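Local coordinates for extracellular solute-binding protein, family 3 (Methylophaga aminisulfidivorans MP, PDB 5SV6), which is of unknown function but has a periplasmic binding protein-like architecture and, as MxaJ, is probably linked to methanol dehydrogenase, at residues Ala75-Arg80 with His273-Lys278; Cys104-Gly109 with Gln262-Glu267. One frame throughout, in Å; residues are numbered along the deposited sequence.

Contact 1: Ala75-Arg80 with His273-Lys278; sequences ADTMDR and HKADPK
Thr77 meets Lys274 and Ala275 where two helix ends come together on one lobe of a periplasmic binding protein-like fold. Helix 66-77 stops here in a Schellman motif. Asp79 takes a positive phi of 56°, and two bonds run back into the last turn: Arg80 N to Ala75 O at 2.8 Å and Asp79 N to Asp76 O at 3.0 Å. On the other side, Ala275 is the first residue past helix 262-274 and the N-cap residue of helix 276-286.

The direct contact is van der Waals packing, and no hydrogen bond crosses it directly. Ala275 CB lies 3.4 Å from Thr77 OG1. That hydroxyl has its polar partner within its own helix, at the carbonyl oxygen of Ile73. With OG1 turned beside the backbone N (chi1 -54°), the Thr77 methyl CG2 points across to the other segment. It lies 4.0 Å from Lys274 CB and 4.1 Å from Ala275 CB. The Thr77 and Lys274 side chains run past each other in opposite directions. Ala275 is buried, and its methyl also touches Ile73. Thr77 packs further on Ala271 of helix 262-274.

The polar link goes through water. The Lys274 chain bends at chi3 (-82°), and its amino end lies near Thr77 O, 4.2 Å from NZ. Its amino group does not bond directly to the Thr77 carbonyl. Two waters fill the link instead, so the exposed lysine and the helix end are joined by a small ring of four polar atoms. Asp79 has the opposite charge but makes no salt bridge to this lysine. Both waters donate to Thr77 O, at 2.8 and 2.7 Å, and both accept from Lys274 NZ, one of those two bonds being weak.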
loop_
_atom_site.group_PDB
_atom_site.type_symbol
_atom_site.label_atom_id
_atom_site.label_comp_id
_atom_site.label_asym_id
_atom_site.label_seq_id
_atom_site.Cartn_x
_atom_site.Cartn_y
_atom_site.Cartn_z
ATOM N N ALA A 75 19.108 -5.377 -6.251
ATOM C CA ALA A 75 20.379 -4.924 -6.825
ATOM C C ALA A 75 21.509 -5.947 -6.609
ATOM O O ALA A 75 22.285 -6.226 -7.531
ATOM C CB ALA A 75 20.770 -3.567 -6.283
ATOM N N ASP A 76 21.593 -6.492 -5.393
ATOM C CA ASP A 76 22.589 -7.520 -5.065
ATOM C C ASP A 76 22.441 -8.725 -5.988
ATOM O O ASP A 76 23.422 -9.248 -6.517
ATOM C CB ASP A 76 22.438 -7.994 -3.616
ATOM C CG ASP A 76 22.963 -6.984 -2.596
ATOM O OD1 ASP A 76 23.598 -5.984 -2.990
ATOM O OD2 ASP A 76 22.743 -7.205 -1.386
ATOM N N THR A 77 21.199 -9.163 -6.173
ATOM C CA THR A 77 20.901 -10.331 -6.999
ATOM C C THR A 77 21.280 -10.123 -8.462
ATOM O O THR A 77 21.678 -11.066 -9.148
ATOM C CB THR A 77 19.422 -10.721 -6.871
ATOM O OG1 THR A 77 19.112 -10.888 -5.484
ATOM C CG2 THR A 77 19.124 -12.027 -7.623
HETATM N N MSE A 78 21.190 -8.878 -8.924
HETATM C CA MSE A 78 21.537 -8.533 -10.292
HETATM C C MSE A 78 23.004 -8.156 -10.426
HETATM O O MSE A 78 23.452 -7.784 -11.510
HETATM C CB MSE A 78 20.669 -7.361 -10.779
HETATM C CG MSE A 78 19.189 -7.661 -10.769
HETATM SE SE MSE A 78 18.122 -6.075 -11.162
HETATM C CE MSE A 78 18.500 -5.990 -13.081
ATOM N N ASP A 79 23.742 -8.241 -9.321
ATOM C CA ASP A 79 25.138 -7.798 -9.284
ATOM C C ASP A 79 25.315 -6.340 -9.710
ATOM O O ASP A 79 26.251 -5.996 -10.441
ATOM C CB ASP A 79 26.018 -8.720 -10.128
ATOM C CG ASP A 79 26.054 -10.135 -9.585
ATOM O OD1 ASP A 79 26.262 -10.303 -8.365
ATOM O OD2 ASP A 79 25.856 -11.082 -10.374
ATOM N N ARG A 80 24.427 -5.475 -9.244
ATOM C CA ARG A 80 24.555 -4.058 -9.547
ATOM C C ARG A 80 24.727 -3.232 -8.280
ATOM O O ARG A 80 24.299 -3.635 -7.199
ATOM C CB ARG A 80 23.327 -3.568 -10.308
ATOM C CG ARG A 80 23.160 -4.182 -11.685
ATOM C CD ARG A 80 21.848 -3.726 -12.268
ATOM N NE ARG A 80 21.631 -4.179 -13.634
ATOM C CZ ARG A 80 21.371 -3.364 -14.646
ATOM N NH1 ARG A 80 21.312 -2.053 -14.445
ATOM N NH2 ARG A 80 21.172 -3.858 -15.854
ATOM N N HIS A 273 12.812 -14.146 -9.353
ATOM C CA HIS A 273 12.657 -15.574 -9.135
ATOM C C HIS A 273 13.811 -16.107 -8.266
ATOM O O HIS A 273 13.589 -16.845 -7.294
ATOM C CB HIS A 273 12.561 -16.312 -10.473
ATOM C CG HIS A 273 12.180 -17.750 -10.329
ATOM N ND1 HIS A 273 13.072 -18.781 -10.544
ATOM C CD2 HIS A 273 11.011 -18.332 -9.968
ATOM C CE1 HIS A 273 12.466 -19.935 -10.328
ATOM N NE2 HIS A 273 11.214 -19.691 -9.978
ATOM N N LYS A 274 15.034 -15.697 -8.587
ATOM C CA LYS A 274 16.211 -16.158 -7.845
ATOM C C LYS A 274 16.169 -15.766 -6.374
ATOM O O LYS A 274 16.508 -16.560 -5.496
ATOM C CB LYS A 274 17.503 -15.617 -8.474
ATOM C CG LYS A 274 18.217 -16.618 -9.360
ATOM C CD LYS A 274 19.704 -16.281 -9.554
ATOM C CE LYS A 274 19.879 -15.244 -10.639
ATOM N NZ LYS A 274 21.308 -14.869 -10.874
ATOM N N ALA A 275 15.741 -14.537 -6.107
ATOM C CA ALA A 275 15.780 -14.000 -4.754
ATOM C C ALA A 275 14.460 -14.168 -4.022
ATOM O O ALA A 275 14.275 -13.604 -2.946
ATOM C CB ALA A 275 16.168 -12.533 -4.790
ATOM N N ASP A 276 13.548 -14.943 -4.599
ATOM C CA ASP A 276 12.216 -15.063 -4.023
ATOM C C ASP A 276 12.168 -15.379 -2.515
ATOM O O ASP A 276 11.387 -14.767 -1.796
ATOM C CB ASP A 276 11.339 -16.036 -4.808
ATOM C CG ASP A 276 9.905 -16.005 -4.340
ATOM O OD1 ASP A 276 9.293 -14.917 -4.378
ATOM O OD2 ASP A 276 9.400 -17.046 -3.903
ATOM N N PRO A 277 13.000 -16.327 -2.030
ATOM C CA PRO A 277 12.898 -16.590 -0.589
ATOM C C PRO A 277 13.268 -15.368 0.258
ATOM O O PRO A 277 12.586 -15.121 1.244
ATOM C CB PRO A 277 13.900 -17.730 -0.364
ATOM C CG PRO A 277 13.965 -18.434 -1.686
ATOM C CD PRO A 277 13.842 -17.333 -2.714
ATOM N N LYS A 278 14.293 -14.617 -0.142
ATOM C CA LYS A 278 14.734 -13.429 0.600
ATOM C C LYS A 278 13.699 -12.315 0.535
ATOM O O LYS A 278 13.468 -11.605 1.520
ATOM C CB LYS A 278 16.038 -12.881 0.019
ATOM C CG LYS A 278 17.234 -13.813 0.062
ATOM C CD LYS A 278 18.410 -13.169 -0.694
ATOM C CE LYS A 278 19.567 -14.133 -0.879
ATOM N NZ LYS A 278 20.141 -14.538 0.420
HETATM O O HOH W 1 20.109 -12.263 -11.163
HETATM O O HOH W 2 22.719 -13.497 -8.755
#

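Contact 2: Cys104-Gly109 with Gln262-Glu267; sequences CDVVMG and QELLKE
Leu264 reaches from helix 262-274 to Asp105 and Val106 of the segment that runs into strand 106-111. One methyl, CD2, makes the closest approaches. It lies 3.9 Å from Asp105 O, 4.1 Å from Asp105 CB and 4.3 Å from Val106 CG2. Leu264 CG stands trans to its own N (chi1 177°), which extends the branch from the helix toward the strand. Leu264 also packs on Val257, and Val106 on Leu47 and Ile255. This packed side is small. The methyl rests on a backbone carbonyl, an aspartate CB and a valine methyl, and no hydrogen bond crosses it. The Asp105 carboxylate takes no part and forms a salt bridge with Arg258.

The outer face of the helix is different. Glu263 and Lys266 are exposed and do not touch the strand segment. They pair with each other one turn apart, Lys266 NZ meeting the syn side of Glu263 OE2 at 3.0 Å, 32° out of the carboxylate plane.

Cys104, next to Asp105 in sequence, is joined by a disulfide to Cys50 of the parallel strand 47-52. A helix packed through a leucine against the sheet of strands 47-52, 106-111 and 247-257 is consistent with the alpha/beta layering of a solute-binding protein lobe.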
loop_
_atom_site.group_PDB
_atom_site.type_symbol
_atom_site.label_atom_id
_atom_site.label_comp_id
_atom_site.label_asym_id
_atom_site.label_seq_id
_atom_site.Cartn_x
_atom_site.Cartn_y
_atom_site.Cartn_z
ATOM N N CYS A 104 15.329 7.891 -13.358
ATOM C CA CYS A 104 15.669 6.620 -12.734
ATOM C C CYS A 104 14.902 5.550 -13.496
ATOM O O CYS A 104 14.073 5.868 -14.358
ATOM C CB CYS A 104 15.339 6.598 -11.234
ATOM S SG CYS A 104 13.844 7.484 -10.748
ATOM N N ASP A 105 15.184 4.294 -13.179
ATOM C CA ASP A 105 14.852 3.196 -14.072
ATOM C C ASP A 105 13.908 2.173 -13.485
ATOM O O ASP A 105 13.336 1.386 -14.215
ATOM C CB ASP A 105 16.137 2.500 -14.512
ATOM C CG ASP A 105 17.074 3.444 -15.230
ATOM O OD1 ASP A 105 16.577 4.411 -15.858
ATOM O OD2 ASP A 105 18.296 3.235 -15.145
ATOM N N VAL A 106 13.733 2.198 -12.169
ATOM C CA VAL A 106 12.960 1.164 -11.488
ATOM C C VAL A 106 12.056 1.777 -10.434
ATOM O O VAL A 106 12.493 2.632 -9.668
ATOM C CB VAL A 106 13.903 0.147 -10.809
ATOM C CG1 VAL A 106 13.128 -0.795 -9.898
ATOM C CG2 VAL A 106 14.689 -0.633 -11.860
ATOM N N VAL A 107 10.791 1.361 -10.424
ATOM C CA VAL A 107 9.897 1.651 -9.309
ATOM C C VAL A 107 9.535 0.351 -8.600
ATOM O O VAL A 107 9.120 -0.620 -9.237
ATOM C CB VAL A 107 8.643 2.426 -9.759
ATOM C CG1 VAL A 107 7.609 2.480 -8.637
ATOM C CG2 VAL A 107 9.045 3.844 -10.167
HETATM N N MSE A 108 9.687 0.328 -7.279
HETATM C CA MSE A 108 9.645 -0.943 -6.543
HETATM C C MSE A 108 8.279 -1.628 -6.444
HETATM O O MSE A 108 8.208 -2.853 -6.412
HETATM C CB MSE A 108 10.250 -0.790 -5.140
HETATM C CG MSE A 108 11.754 -0.511 -5.137
HETATM SE SE MSE A 108 12.799 -1.864 -6.111
HETATM C CE MSE A 108 12.338 -3.471 -5.090
ATOM N N GLY A 109 7.203 -0.853 -6.377
ATOM C CA GLY A 109 5.888 -1.440 -6.244
ATOM C C GLY A 109 4.764 -0.701 -6.955
ATOM O O GLY A 109 4.430 0.433 -6.600
ATOM N N GLN A 262 12.785 -3.343 -22.039
ATOM C CA GLN A 262 12.469 -4.754 -21.988
ATOM C C GLN A 262 13.646 -5.618 -21.531
ATOM O O GLN A 262 13.444 -6.637 -20.867
ATOM C CB GLN A 262 11.912 -5.219 -23.345
ATOM C CG GLN A 262 10.514 -4.650 -23.641
ATOM C CD GLN A 262 9.437 -5.250 -22.740
ATOM O OE1 GLN A 262 9.406 -6.463 -22.517
ATOM N NE2 GLN A 262 8.558 -4.400 -22.208
ATOM N N GLU A 263 14.870 -5.228 -21.868
ATOM C CA GLU A 263 16.004 -6.057 -21.467
ATOM C C GLU A 263 16.187 -5.995 -19.952
ATOM O O GLU A 263 16.410 -7.015 -19.304
ATOM C CB GLU A 263 17.290 -5.654 -22.199
ATOM C CG GLU A 263 17.334 -6.091 -23.654
ATOM C CD GLU A 263 17.326 -7.605 -23.825
ATOM O OE1 GLU A 263 17.981 -8.310 -23.028
ATOM O OE2 GLU A 263 16.668 -8.089 -24.768
ATOM N N LEU A 264 16.083 -4.789 -19.403
ATOM C CA LEU A 264 16.095 -4.587 -17.960
ATOM C C LEU A 264 14.996 -5.406 -17.280
ATOM O O LEU A 264 15.236 -6.043 -16.260
ATOM C CB LEU A 264 15.909 -3.106 -17.632
ATOM C CG LEU A 264 15.821 -2.711 -16.154
ATOM C CD1 LEU A 264 17.108 -3.097 -15.449
ATOM C CD2 LEU A 264 15.575 -1.220 -16.018
ATOM N N LEU A 265 13.792 -5.372 -17.844
ATOM C CA LEU A 265 12.670 -6.148 -17.318
ATOM C C LEU A 265 12.977 -7.646 -17.235
ATOM O O LEU A 265 12.618 -8.312 -16.261
ATOM C CB LEU A 265 11.420 -5.929 -18.169
ATOM C CG LEU A 265 10.143 -6.655 -17.721
ATOM C CD1 LEU A 265 9.651 -6.115 -16.406
ATOM C CD2 LEU A 265 9.039 -6.554 -18.776
ATOM N N LYS A 266 13.626 -8.183 -18.266
ATOM C CA LYS A 266 14.007 -9.590 -18.244
ATOM C C LYS A 266 14.999 -9.902 -17.109
ATOM O O LYS A 266 14.866 -10.918 -16.434
ATOM C CB LYS A 266 14.535 -10.051 -19.621
ATOM C CG LYS A 266 13.443 -10.063 -20.689
ATOM C CD LYS A 266 13.875 -10.755 -21.985
ATOM C CE LYS A 266 15.107 -10.103 -22.589
ATOM N NZ LYS A 266 15.540 -10.765 -23.874
ATOM N N GLU A 267 15.980 -9.029 -16.890
ATOM C CA GLU A 267 16.941 -9.234 -15.804
ATOM C C GLU A 267 16.252 -9.166 -14.440
ATOM O O GLU A 267 16.587 -9.902 -13.510
ATOM C CB GLU A 267 18.070 -8.197 -15.860
ATOM C CG GLU A 267 19.054 -8.397 -17.005
ATOM C CD GLU A 267 20.278 -7.497 -16.894
ATOM O OE1 GLU A 267 20.662 -7.115 -15.762
ATOM O OE2 GLU A 267 20.857 -7.172 -17.950
#

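How the contacts relate
Contacts 1 and 2 have centres about 13 Å apart, and both sit toward the same end of the molecule. Both use helix 262-274: contact 2 its first turns, contact 1 its last. Along the chain the order is 75-80, 104-109, 262-267, 273-278, so the segments of contact 2 fall between those of contact 1. The two also touch. Arg80 NH2 forms a salt bridge with Glu267 OE1 at 3.3 Å, and Met78 CE packs on Glu267 CB and on Leu264 CD1. One helix late in the sequence thus joins helix 66-77 to strand 106-111, both from the early part of the chain, within one lobe.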